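PDB 6KI3: probable AP endonuclease from African swine fever virus, which probably cleaves DNA on the 5' side of apurinic or apyrimidinic sites during repair, using three zinc ions, and also removes mismatched 3' ends as a 3'-5' exonuclease. Local coordinates for residues A9-R14 against K45-F50; C25-I30 against E63-E68; G116-L121 against Y145-H150; L181-A186 against S218-H223. One frame throughout, in Å; residues are numbered along the deposited sequence.

Contact 1 of 4, residues A9-R14 against K45-F50; sequences AFVSHR and KSAQVF. With nucleotides of chain C.
Two backbone hydrogen bonds join the end of strand 6-10 to strand 46-49, running parallel. Val11 N donates to Gln48 O at 2.9 Å, almost straight and nearly along the C=O axis. Gln48 N reaches Ala9 O at 3.2 Å from above the carbonyl plane, a more bent bond. Outside the pair, Tyr33 OH of helix 25-39 bonds both Ala9 N and Ser46 O, and Phe10 bonds through its backbone to Leu275 of strand 272-275. Gln48, its CG anti to the backbone N and its chain extended, carries its amide into the barrel centre, where OE1 bonds NE2 of His223 and NE2 bonds Glu276 OE1. Both ends of this buried amide are thus satisfied by zinc ligands. Phe10, also with CG anti to the backbone N (chi1 162°), lies with one ring face under the abasic sugar: C2' of 3DR1 of chain C sits over the ring centre, 3.4 Å above its plane. Phe50 meets the ring obliquely, CD2 to Phe10 CE1 3.5 Å, and its CE2 touches the same C2' at 3.5 Å. Past the strand, at the start of helix 13-16, the phosphate of DG3 of chain C is held by the backbone, His13 N to OP2 at 3.0 Å and more weakly to OP1. Ser12 OG caps this helix, accepting from Leu15 N. The chemistry divides the work: the main-chain N-H of His13 holds the phosphate, two aromatic rings receive the baseless sugar, and Gln48 is a second-shell residue that probably fixes the rotation of the His223 ring.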
# COMPACT_ATOMS: atom_id res chain seq x y z
N ALA A 9 -7.68 -3.97 3.71
CA ALA A 9 -7.86 -3.90 2.27
C ALA A 9 -8.17 -2.47 1.87
O ALA A 9 -8.49 -1.62 2.70
CB ALA A 9 -8.98 -4.84 1.81
N PHE A 10 -8.04 -2.21 0.57
CA PHE A 10 -8.46 -0.93 0.02
C PHE A 10 -9.98 -0.82 0.04
O PHE A 10 -10.68 -1.77 -0.35
CB PHE A 10 -7.93 -0.76 -1.41
CG PHE A 10 -8.63 0.31 -2.20
CD1 PHE A 10 -8.40 1.65 -1.94
CD2 PHE A 10 -9.52 -0.03 -3.20
CE1 PHE A 10 -9.05 2.63 -2.66
CE2 PHE A 10 -10.18 0.95 -3.93
CZ PHE A 10 -9.94 2.28 -3.66
N VAL A 11 -10.49 0.32 0.49
CA VAL A 11 -11.92 0.54 0.63
C VAL A 11 -12.34 1.54 -0.44
O VAL A 11 -12.02 2.73 -0.36
CB VAL A 11 -12.28 1.05 2.03
CG1 VAL A 11 -13.78 1.26 2.16
CG2 VAL A 11 -11.77 0.08 3.09
N SER A 12 -13.07 1.06 -1.44
CA SER A 12 -13.56 1.94 -2.49
C SER A 12 -14.87 2.59 -2.07
O SER A 12 -15.68 2.00 -1.35
CB SER A 12 -13.76 1.17 -3.80
OG SER A 12 -15.00 0.48 -3.79
N HIS A 13 -15.03 3.69 -2.53
CA HIS A 13 -16.24 4.44 -2.25
C HIS A 13 -17.42 3.81 -2.91
O HIS A 13 -18.50 3.68 -2.24
CB HIS A 13 -16.06 5.84 -2.77
CG HIS A 13 -17.28 6.66 -2.79
ND1 HIS A 13 -18.46 6.25 -3.28
CD2 HIS A 13 -17.48 7.96 -2.43
CE1 HIS A 13 -19.35 7.25 -3.21
NE2 HIS A 13 -18.75 8.30 -2.70
N ARG A 14 -17.30 3.42 -4.17
CA ARG A 14 -18.43 2.82 -4.88
C ARG A 14 -18.98 1.48 -4.37
O ARG A 14 -20.18 1.24 -4.41
CB ARG A 14 -18.10 2.69 -6.37
CG ARG A 14 -19.15 1.96 -7.19
CD ARG A 14 -18.63 1.62 -8.58
NE ARG A 14 -17.38 0.88 -8.53
CZ ARG A 14 -17.26 -0.41 -8.82
NH1 ARG A 14 -18.32 -1.11 -9.19
NH2 ARG A 14 -16.07 -1.01 -8.75
N LYS A 45 -7.49 -4.63 10.97
CA LYS A 45 -6.66 -3.70 11.72
C LYS A 45 -6.15 -2.54 10.88
O LYS A 45 -5.65 -1.56 11.44
CB LYS A 45 -5.46 -4.44 12.34
N SER A 46 -6.28 -2.62 9.55
CA SER A 46 -5.82 -1.56 8.67
C SER A 46 -6.82 -1.37 7.54
O SER A 46 -7.77 -2.14 7.38
CB SER A 46 -4.42 -1.87 8.10
OG SER A 46 -4.45 -3.00 7.25
N ALA A 47 -6.60 -0.32 6.76
CA ALA A 47 -7.43 0.01 5.60
C ALA A 47 -6.69 1.04 4.77
O ALA A 47 -5.76 1.71 5.25
CB ALA A 47 -8.81 0.53 6.01
N GLN A 48 -7.05 1.14 3.51
CA GLN A 48 -6.52 2.11 2.58
C GLN A 48 -7.64 2.86 1.82
O GLN A 48 -8.57 2.27 1.37
CB GLN A 48 -5.53 1.48 1.62
CG GLN A 48 -4.92 2.45 0.64
CD GLN A 48 -3.87 1.81 -0.24
OE1 GLN A 48 -2.74 1.67 0.15
NE2 GLN A 48 -4.24 1.45 -1.41
N VAL A 49 -7.54 4.16 1.69
CA VAL A 49 -8.55 4.97 1.03
C VAL A 49 -7.88 6.04 0.18
O VAL A 49 -6.72 6.38 0.38
CB VAL A 49 -9.53 5.63 2.03
CG1 VAL A 49 -10.40 4.59 2.71
CG2 VAL A 49 -8.75 6.43 3.07
N PHE A 50 -8.65 6.56 -0.77
CA PHE A 50 -8.29 7.78 -1.49
C PHE A 50 -9.02 8.95 -0.84
O PHE A 50 -10.26 8.97 -0.81
CB PHE A 50 -8.67 7.70 -2.97
CG PHE A 50 -7.81 6.78 -3.78
CD1 PHE A 50 -6.49 7.12 -4.07
CD2 PHE A 50 -8.32 5.60 -4.29
CE1 PHE A 50 -5.70 6.28 -4.83
CE2 PHE A 50 -7.53 4.76 -5.05
CZ PHE A 50 -6.22 5.10 -5.32
P DG C 3 -13.07 5.47 -4.88
OP1 DG C 3 -12.53 5.47 -3.51
OP2 DG C 3 -14.11 4.48 -5.26
O5' DG C 3 -13.62 6.93 -5.19
C5' DG C 3 -12.71 8.01 -5.27
C4' DG C 3 -13.39 9.25 -5.81
O4' DG C 3 -13.45 9.18 -7.26
C3' DG C 3 -14.82 9.47 -5.34
O3' DG C 3 -15.02 10.85 -5.09
C2' DG C 3 -15.65 8.99 -6.52
C1' DG C 3 -14.78 9.41 -7.69
N9 DG C 3 -15.01 8.63 -8.90
C8 DG C 3 -15.28 7.29 -8.99
N7 DG C 3 -15.43 6.86 -10.21
C5 DG C 3 -15.25 8.00 -10.99
C6 DG C 3 -15.30 8.16 -12.39
O6 DG C 3 -15.52 7.30 -13.26
N1 DG C 3 -15.06 9.48 -12.77
C2 DG C 3 -14.80 10.51 -11.90
N2 DG C 3 -14.59 11.72 -12.45
N3 DG C 3 -14.75 10.38 -10.58
C4 DG C 3 -14.99 9.10 -10.20
O5' 3DR C 1 -3.07 -0.11 -7.07
P 3DR C 1 -1.55 0.09 -7.54
OP1 3DR C 1 -1.25 1.53 -7.17
OP2 3DR C 1 -0.80 -0.93 -6.73
OP3 3DR C 1 -1.58 -0.17 -9.02
C2' 3DR C 1 -6.87 1.30 -5.32
C5' 3DR C 1 -4.06 0.90 -7.27
C4' 3DR C 1 -5.42 0.30 -6.97
O4' 3DR C 1 -5.35 -0.46 -5.77
C1' 3DR C 1 -6.34 -0.04 -4.83
C3' 3DR C 1 -6.49 1.37 -6.78
O3' 3DR C 1 -7.63 1.03 -7.57
P DA C 4 -16.34 11.39 -4.35
OP1 DA C 4 -15.94 11.80 -2.99
OP2 DA C 4 -17.44 10.42 -4.53
O5' DA C 4 -16.70 12.70 -5.19
C5' DA C 4 -15.68 13.65 -5.46
C4' DA C 4 -16.08 14.56 -6.61
O4' DA C 4 -16.13 13.79 -7.84
C3' DA C 4 -17.44 15.23 -6.46
O3' DA C 4 -17.34 16.58 -6.89
C2' DA C 4 -18.35 14.40 -7.36
C1' DA C 4 -17.40 13.93 -8.45
N9 DA C 4 -17.76 12.63 -9.02
C8 DA C 4 -18.10 11.49 -8.33
N7 DA C 4 -18.37 10.47 -9.10
C5 DA C 4 -18.19 10.96 -10.38
C6 DA C 4 -18.33 10.36 -11.65
N6 DA C 4 -18.69 9.09 -11.84
N1 DA C 4 -18.08 11.13 -12.73
C2 DA C 4 -17.72 12.41 -12.55
N3 DA C 4 -17.56 13.08 -11.41
C4 DA C 4 -17.82 12.29 -10.35

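Contact 2 of 4, residues C25-I30 against E63-E68; sequences CITNSI and EDDKVE
Hydrogen bonds from the first turn of helix 25-39 to one carboxylate carry this contact. Asp65, on helix 63-76, points toward the other helix and spreads its two oxygens over consecutive backbone amides: OD2 accepts from Ile26 N at 2.8 Å, and OD1 from Thr27 N at 3.0 Å, each through the syn lone pair. Thr27 OG1, anti to its carbonyl carbon (chi1 -49°), adds a third bond by donating to Asp65 OD1 at 2.7 Å, nearly along the C-O axis. Three bonds thus fix the tilt of the carboxylate, two of them on OD1.

The two helices belong to the outer layer of the TIM barrel, where their short segments run 40° apart with axes 8.4 Å from each other at closest approach. A carboxylate set against the amino end of a helix would be stabilised by the helix dipole and is probably ionised here.

Packing is lighter. Thr27 CG2 rests on Glu68 O at 3.6 Å, and CB of Glu68 lies against the same threonine before its bent chain turns off to a salt bridge with Lys71. CB and CG1 of Ile26 both flank Asp65 OD2 at 3.3 Å.

Covalent and local bonds tie down the first turn itself: Cys25 SG is joined to Cys21 in a disulfide, and Ser29 OG donates to Ile26 O at an unusually close 2.5 Å, beside the helical bond from Ile30 N.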
# COMPACT_ATOMS: atom_id res chain seq x y z
N CYS A 25 -19.09 10.05 3.31
CA CYS A 25 -19.09 8.83 2.52
C CYS A 25 -17.89 7.94 2.81
O CYS A 25 -18.01 6.71 2.80
CB CYS A 25 -19.16 9.17 1.03
SG CYS A 25 -20.73 9.92 0.55
N ILE A 26 -16.72 8.53 3.07
CA ILE A 26 -15.53 7.72 3.34
C ILE A 26 -15.68 6.99 4.67
O ILE A 26 -15.43 5.78 4.76
CB ILE A 26 -14.26 8.58 3.31
CG1 ILE A 26 -14.10 9.25 1.94
CG2 ILE A 26 -13.04 7.74 3.64
CD1 ILE A 26 -12.87 10.13 1.83
N THR A 27 -16.07 7.71 5.72
CA THR A 27 -16.26 7.09 7.02
C THR A 27 -17.39 6.06 6.97
O THR A 27 -17.30 5.00 7.61
CB THR A 27 -16.56 8.15 8.08
OG1 THR A 27 -15.59 9.21 7.97
CG2 THR A 27 -16.49 7.55 9.47
N ASN A 28 -18.46 6.36 6.23
CA ASN A 28 -19.54 5.39 6.07
C ASN A 28 -19.05 4.12 5.39
O ASN A 28 -19.43 3.01 5.79
CB ASN A 28 -20.69 6.02 5.28
CG ASN A 28 -21.72 5.00 4.83
OD1 ASN A 28 -21.67 4.51 3.70
ND2 ASN A 28 -22.67 4.69 5.70
N SER A 29 -18.21 4.26 4.36
CA SER A 29 -17.67 3.09 3.68
C SER A 29 -16.79 2.27 4.61
O SER A 29 -16.86 1.04 4.61
CB SER A 29 -16.89 3.53 2.44
OG SER A 29 -15.79 4.34 2.79
N ILE A 30 -15.96 2.94 5.41
CA ILE A 30 -15.11 2.23 6.36
C ILE A 30 -15.96 1.54 7.42
O ILE A 30 -15.63 0.44 7.87
CB ILE A 30 -14.09 3.21 6.98
CG1 ILE A 30 -13.06 3.62 5.93
CG2 ILE A 30 -13.40 2.59 8.19
CD1 ILE A 30 -12.05 4.63 6.42
N GLU A 63 -15.78 18.11 5.04
CA GLU A 63 -15.56 18.51 6.43
C GLU A 63 -16.17 17.52 7.41
O GLU A 63 -15.48 17.01 8.30
CB GLU A 63 -16.11 19.92 6.67
N ASP A 64 -17.47 17.24 7.27
CA ASP A 64 -18.11 16.29 8.17
C ASP A 64 -17.44 14.93 8.10
O ASP A 64 -17.32 14.22 9.11
CB ASP A 64 -19.60 16.16 7.83
CG ASP A 64 -20.36 17.45 8.04
OD1 ASP A 64 -19.89 18.30 8.83
OD2 ASP A 64 -21.43 17.61 7.41
N ASP A 65 -16.98 14.54 6.90
CA ASP A 65 -16.26 13.28 6.76
C ASP A 65 -14.95 13.31 7.53
O ASP A 65 -14.56 12.31 8.14
CB ASP A 65 -16.01 13.00 5.28
CG ASP A 65 -16.15 11.53 4.93
OD1 ASP A 65 -16.28 10.71 5.86
OD2 ASP A 65 -16.14 11.20 3.73
N LYS A 66 -14.26 14.46 7.52
CA LYS A 66 -12.98 14.56 8.21
C LYS A 66 -13.15 14.43 9.72
O LYS A 66 -12.28 13.85 10.39
CB LYS A 66 -12.31 15.89 7.86
CG LYS A 66 -11.91 16.01 6.40
CD LYS A 66 -11.55 17.43 6.01
CE LYS A 66 -10.25 17.88 6.66
NZ LYS A 66 -9.73 19.13 6.03
N VAL A 67 -14.25 14.94 10.27
CA VAL A 67 -14.47 14.84 11.70
C VAL A 67 -14.89 13.43 12.09
O VAL A 67 -14.40 12.87 13.08
CB VAL A 67 -15.52 15.88 12.15
CG1 VAL A 67 -15.81 15.74 13.64
CG2 VAL A 67 -15.03 17.29 11.83
N GLU A 68 -15.79 12.82 11.31
CA GLU A 68 -16.23 11.46 11.63
C GLU A 68 -15.12 10.44 11.39
O GLU A 68 -15.05 9.44 12.11
CB GLU A 68 -17.46 11.11 10.80
CG GLU A 68 -18.69 11.96 11.12
CD GLU A 68 -19.12 11.83 12.57
OE1 GLU A 68 -19.46 10.70 12.99
OE2 GLU A 68 -19.12 12.85 13.29

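Contact 3 of 4, residues G116-L121 against Y145-H150; sequences GLVLHL and YLETPH. With ZN (zinc ion), chain K; ZN (zinc ion), chain J; nucleotides of chain C.
The imidazole of His120 presents its edge to the metal site: Glu147 OE2 and OP1 of 3DR1 of chain C both lie near its plane, and its NE2 binds the zinc ion of chain K at 2.1 Å. The carboxylate of Glu147 runs alongside, pointing the same way but turned 84° from the ring. It bridges two metals, OE2 to that zinc and OE1 to the zinc of chain J, each at 2.1 Å. An extended chain, CG anti to the backbone N (chi1 -177°), takes it that far. The Tyr145 ring has Gly116 CA at its edge, 4.1 Å from CE2. The strands that carry these groups, 116-120 and 143-147, pair in parallel through Tyr145 N to Leu117 O, Leu119 N to Tyr145 O, and Glu147 N to Leu119 O, the last nearly along the C=O axis at 2.9 Å. A weak bond from Leu121 N to Glu147 O follows. Leu121 folds over the strand end, CD2 on Leu146 CD1 at 3.8 Å and CB against Pro149 CD. The 5'-phosphate of the abasic nucleotide joins the same two metals through OP1 and OP2, so this strand end helps build the active site. The pair forms a beta-alpha-beta unit with helix 126-134 in the TIM barrel; strands 79-83 and 179-184 lie on either side, and helix 96-112 packs on Leu117 and Leu119.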
# COMPACT_ATOMS: atom_id res chain seq x y z
N GLY A 116 -0.31 7.67 6.92
CA GLY A 116 0.65 7.93 5.86
C GLY A 116 -0.01 8.19 4.53
O GLY A 116 -1.23 8.12 4.38
N LEU A 117 0.84 8.49 3.54
CA LEU A 117 0.41 8.75 2.17
C LEU A 117 1.32 8.00 1.22
O LEU A 117 2.55 8.15 1.27
CB LEU A 117 0.44 10.25 1.85
CG LEU A 117 -0.14 10.67 0.50
CD1 LEU A 117 -1.66 10.53 0.50
CD2 LEU A 117 0.27 12.09 0.15
N VAL A 118 0.72 7.19 0.35
CA VAL A 118 1.48 6.37 -0.60
C VAL A 118 1.68 7.16 -1.88
O VAL A 118 0.71 7.64 -2.49
CB VAL A 118 0.76 5.04 -0.88
CG1 VAL A 118 1.56 4.21 -1.87
CG2 VAL A 118 0.53 4.28 0.42
N LEU A 119 2.93 7.29 -2.31
CA LEU A 119 3.27 7.88 -3.59
C LEU A 119 4.01 6.85 -4.43
O LEU A 119 4.75 6.02 -3.91
CB LEU A 119 4.14 9.14 -3.42
CG LEU A 119 3.52 10.31 -2.65
CD1 LEU A 119 4.39 11.55 -2.75
CD2 LEU A 119 2.11 10.59 -3.15
N HIS A 120 3.80 6.92 -5.75
CA HIS A 120 4.39 5.96 -6.67
C HIS A 120 5.77 6.43 -7.11
O HIS A 120 5.93 7.56 -7.57
CB HIS A 120 3.49 5.77 -7.89
CG HIS A 120 2.29 4.92 -7.63
ND1 HIS A 120 1.37 4.61 -8.60
CD2 HIS A 120 1.86 4.33 -6.49
CE1 HIS A 120 0.42 3.85 -8.08
NE2 HIS A 120 0.69 3.67 -6.80
N LEU A 121 6.76 5.56 -6.95
CA LEU A 121 8.09 5.84 -7.45
C LEU A 121 8.08 5.89 -8.97
O LEU A 121 7.37 5.13 -9.63
CB LEU A 121 9.08 4.78 -6.97
CG LEU A 121 9.48 4.82 -5.49
CD1 LEU A 121 10.31 3.60 -5.14
CD2 LEU A 121 10.26 6.09 -5.19
N TYR A 145 5.01 6.96 2.12
CA TYR A 145 5.40 5.60 1.76
C TYR A 145 5.66 5.55 0.26
O TYR A 145 4.73 5.70 -0.54
CB TYR A 145 4.33 4.60 2.17
CG TYR A 145 4.26 4.33 3.65
CD1 TYR A 145 5.13 3.43 4.26
CD2 TYR A 145 3.33 4.97 4.45
CE1 TYR A 145 5.07 3.18 5.61
CE2 TYR A 145 3.26 4.73 5.81
CZ TYR A 145 4.13 3.83 6.39
OH TYR A 145 4.07 3.58 7.74
N LEU A 146 6.91 5.33 -0.12
CA LEU A 146 7.27 5.21 -1.53
C LEU A 146 7.01 3.78 -1.99
O LEU A 146 7.58 2.83 -1.45
CB LEU A 146 8.73 5.59 -1.75
CG LEU A 146 9.11 7.00 -1.31
CD1 LEU A 146 10.57 7.30 -1.65
CD2 LEU A 146 8.19 8.03 -1.94
N GLU A 147 6.14 3.62 -2.99
CA GLU A 147 5.70 2.31 -3.43
C GLU A 147 6.60 1.78 -4.54
O GLU A 147 7.02 2.54 -5.42
CB GLU A 147 4.25 2.35 -3.91
CG GLU A 147 3.69 1.00 -4.32
CD GLU A 147 2.22 1.04 -4.67
OE1 GLU A 147 1.69 0.00 -5.11
OE2 GLU A 147 1.60 2.11 -4.51
N THR A 148 6.88 0.49 -4.49
CA THR A 148 7.62 -0.18 -5.56
C THR A 148 6.81 -0.10 -6.85
O THR A 148 5.68 -0.59 -6.90
CB THR A 148 7.89 -1.63 -5.19
OG1 THR A 148 6.65 -2.30 -4.91
CG2 THR A 148 8.79 -1.72 -3.97
N PRO A 149 7.35 0.50 -7.91
CA PRO A 149 6.57 0.62 -9.16
C PRO A 149 6.70 -0.60 -10.05
O PRO A 149 7.27 -1.62 -9.66
CB PRO A 149 7.18 1.86 -9.82
CG PRO A 149 8.61 1.82 -9.38
CD PRO A 149 8.62 1.24 -7.99
N HIS A 150 6.17 -0.50 -11.27
CA HIS A 150 6.25 -1.57 -12.24
C HIS A 150 6.58 -0.98 -13.61
O HIS A 150 5.89 -0.06 -14.07
CB HIS A 150 4.94 -2.37 -12.30
CG HIS A 150 3.74 -1.53 -12.65
ND1 HIS A 150 3.34 -1.32 -13.95
CD2 HIS A 150 2.87 -0.85 -11.87
CE1 HIS A 150 2.27 -0.55 -13.96
NE2 HIS A 150 1.97 -0.25 -12.71
ZN ZN K . -0.27 2.23 -5.55
ZN ZN J . -0.23 -0.85 -4.69
O5' 3DR C 1 -3.07 -0.11 -7.07
P 3DR C 1 -1.55 0.09 -7.54
OP1 3DR C 1 -1.25 1.53 -7.17
OP2 3DR C 1 -0.80 -0.93 -6.73
OP3 3DR C 1 -1.58 -0.17 -9.02
C2' 3DR C 1 -6.87 1.30 -5.32
C5' 3DR C 1 -4.06 0.90 -7.27
C4' 3DR C 1 -5.42 0.30 -6.97
O4' 3DR C 1 -5.35 -0.46 -5.77
C1' 3DR C 1 -6.34 -0.04 -4.83
C3' 3DR C 1 -6.49 1.37 -6.78
O3' 3DR C 1 -7.63 1.03 -7.57

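Contact 4 of 4, residues L181-A186 against S218-H223; sequences LCIDTA and SHIMFH. With ZN (zinc ion), chain J.
Tight packing gathers at the carboxyl ends of strands 179-184 and 220-227, around the zinc ion of chain J. Asp184 OD2 binds it at 2.1 Å and His223 ND1 at 2.3 Å, the carboxylate turned 87° from the imidazole and set at the ring's edge. Over one face of that ring lies Cys182 SG, close to the normal and 3.4 Å from the centroid. The thiol is anti to its backbone N (chi1 -179°), with CG of Met221 alongside. On the other side of the sheet Ile183 and Phe222 lie side by side, CD1 to CE2 at 3.6 Å, facing the outer helices 198-209 and 258-269.

Five backbone bonds, from Leu181 N to His219 O at one end to Thr185 N to His223 O at the other, hold the parallel strands. The side chains at the start are looser, though the backbone bond there is short: Leu181 CB is 4.4 Å from Ile220 CG1, and His219 turns its ring away to pair with exposed Ser218.

Asp184 also N-caps helix 185-190: OD1 takes a weak bond from Ala186 N and one from Asn225 ND2. With ND1 on the zinc, the proton of His223 probably sits on NE2, toward Gln48. Glu147, Glu276 and a phosphate of the DNA complete the site. With both nitrogens engaged and sulfur over a face, the imidazole is held firmly, while the zinc probably keeps Asp184 ionised.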
# COMPACT_ATOMS: atom_id res chain seq x y z
N LEU A 181 8.69 2.93 3.08
CA LEU A 181 8.69 2.07 1.90
C LEU A 181 7.41 1.26 1.86
O LEU A 181 7.00 0.69 2.88
CB LEU A 181 9.91 1.14 1.91
CG LEU A 181 9.89 -0.02 0.91
CD1 LEU A 181 9.98 0.49 -0.52
CD2 LEU A 181 11.02 -1.00 1.20
N CYS A 182 6.78 1.21 0.69
CA CYS A 182 5.62 0.36 0.45
C CYS A 182 6.00 -0.69 -0.58
O CYS A 182 6.33 -0.35 -1.72
CB CYS A 182 4.42 1.18 -0.02
SG CYS A 182 2.93 0.20 -0.30
N ILE A 183 5.95 -1.95 -0.18
CA ILE A 183 6.33 -3.06 -1.04
C ILE A 183 5.06 -3.67 -1.61
O ILE A 183 4.30 -4.34 -0.89
CB ILE A 183 7.16 -4.11 -0.28
CG1 ILE A 183 8.46 -3.48 0.22
CG2 ILE A 183 7.45 -5.31 -1.17
CD1 ILE A 183 9.28 -4.41 1.09
N ASP A 184 4.81 -3.44 -2.90
CA ASP A 184 3.69 -4.05 -3.61
C ASP A 184 4.21 -5.30 -4.31
O ASP A 184 5.01 -5.21 -5.25
CB ASP A 184 3.08 -3.06 -4.60
CG ASP A 184 1.71 -3.50 -5.09
OD1 ASP A 184 1.55 -4.69 -5.44
OD2 ASP A 184 0.79 -2.66 -5.12
N THR A 185 3.76 -6.47 -3.84
CA THR A 185 4.30 -7.73 -4.34
C THR A 185 3.99 -7.92 -5.82
O THR A 185 4.81 -8.46 -6.57
CB THR A 185 3.75 -8.90 -3.52
OG1 THR A 185 2.32 -8.88 -3.56
CG2 THR A 185 4.22 -8.80 -2.08
N ALA A 186 2.80 -7.50 -6.26
CA ALA A 186 2.45 -7.60 -7.68
C ALA A 186 3.34 -6.72 -8.55
O ALA A 186 3.50 -7.02 -9.74
CB ALA A 186 0.99 -7.22 -7.89
N SER A 218 10.01 -0.57 10.82
CA SER A 218 9.00 0.32 11.37
C SER A 218 8.42 1.24 10.32
O SER A 218 7.29 1.72 10.48
CB SER A 218 9.59 1.13 12.52
OG SER A 218 10.64 1.96 12.07
N HIS A 219 9.16 1.50 9.24
CA HIS A 219 8.72 2.36 8.14
C HIS A 219 8.48 1.56 6.87
O HIS A 219 8.75 2.02 5.76
CB HIS A 219 9.74 3.47 7.88
CG HIS A 219 9.74 4.54 8.93
ND1 HIS A 219 10.02 4.29 10.26
CD2 HIS A 219 9.52 5.87 8.84
CE1 HIS A 219 9.95 5.42 10.94
NE2 HIS A 219 9.65 6.39 10.10
N ILE A 220 7.98 0.33 7.01
CA ILE A 220 7.71 -0.55 5.87
C ILE A 220 6.27 -1.03 5.95
O ILE A 220 5.83 -1.52 6.99
CB ILE A 220 8.68 -1.75 5.84
CG1 ILE A 220 10.11 -1.28 5.58
CG2 ILE A 220 8.25 -2.75 4.79
CD1 ILE A 220 11.12 -2.41 5.46
N MET A 221 5.54 -0.87 4.85
CA MET A 221 4.19 -1.40 4.71
C MET A 221 4.12 -2.25 3.44
O MET A 221 5.01 -2.20 2.59
CB MET A 221 3.14 -0.28 4.66
CG MET A 221 3.19 0.56 3.39
SD MET A 221 1.81 1.71 3.29
CE MET A 221 0.45 0.58 3.00
N PHE A 222 3.04 -3.02 3.31
CA PHE A 222 2.93 -4.00 2.24
C PHE A 222 1.59 -3.92 1.54
O PHE A 222 0.55 -3.70 2.18
CB PHE A 222 3.13 -5.42 2.78
CG PHE A 222 4.56 -5.76 3.06
CD1 PHE A 222 5.12 -5.49 4.30
CD2 PHE A 222 5.36 -6.33 2.08
CE1 PHE A 222 6.43 -5.79 4.56
CE2 PHE A 222 6.68 -6.64 2.34
CZ PHE A 222 7.22 -6.37 3.58
N HIS A 223 1.62 -4.11 0.23
CA HIS A 223 0.44 -4.36 -0.59
C HIS A 223 0.49 -5.83 -1.00
O HIS A 223 1.30 -6.22 -1.84
CB HIS A 223 0.40 -3.46 -1.82
CG HIS A 223 0.10 -2.02 -1.50
ND1 HIS A 223 0.30 -1.01 -2.42
CD2 HIS A 223 -0.38 -1.44 -0.39
CE1 HIS A 223 -0.05 0.14 -1.87
NE2 HIS A 223 -0.47 -0.09 -0.64
ZN ZN J . -0.23 -0.85 -4.69

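Overall arrangement
Contacts 1, 3 and 4 are parallel strand pairs of one curled sheet, the TIM barrel, whereas contact 2 joins two helices of its outer layer. Along the chain contacts 1 and 2 interleave, followed by 3 and then 4. Contacts 3 and 4 have centres 8 Å apart, are linked by neighbouring strands 143-147 and 179-184, and share the zinc ion of chain J. The centre of contact 1 is about 16 Å from that of either, yet it touches both through Gln48. Contact 2, centred 12 Å from contact 1, packs on it through residues of helix 25-39, such as Ser29 on Val11, and stays clear of the others. Zinc binding and the abasic sugar's berth thus meet at one barrel end.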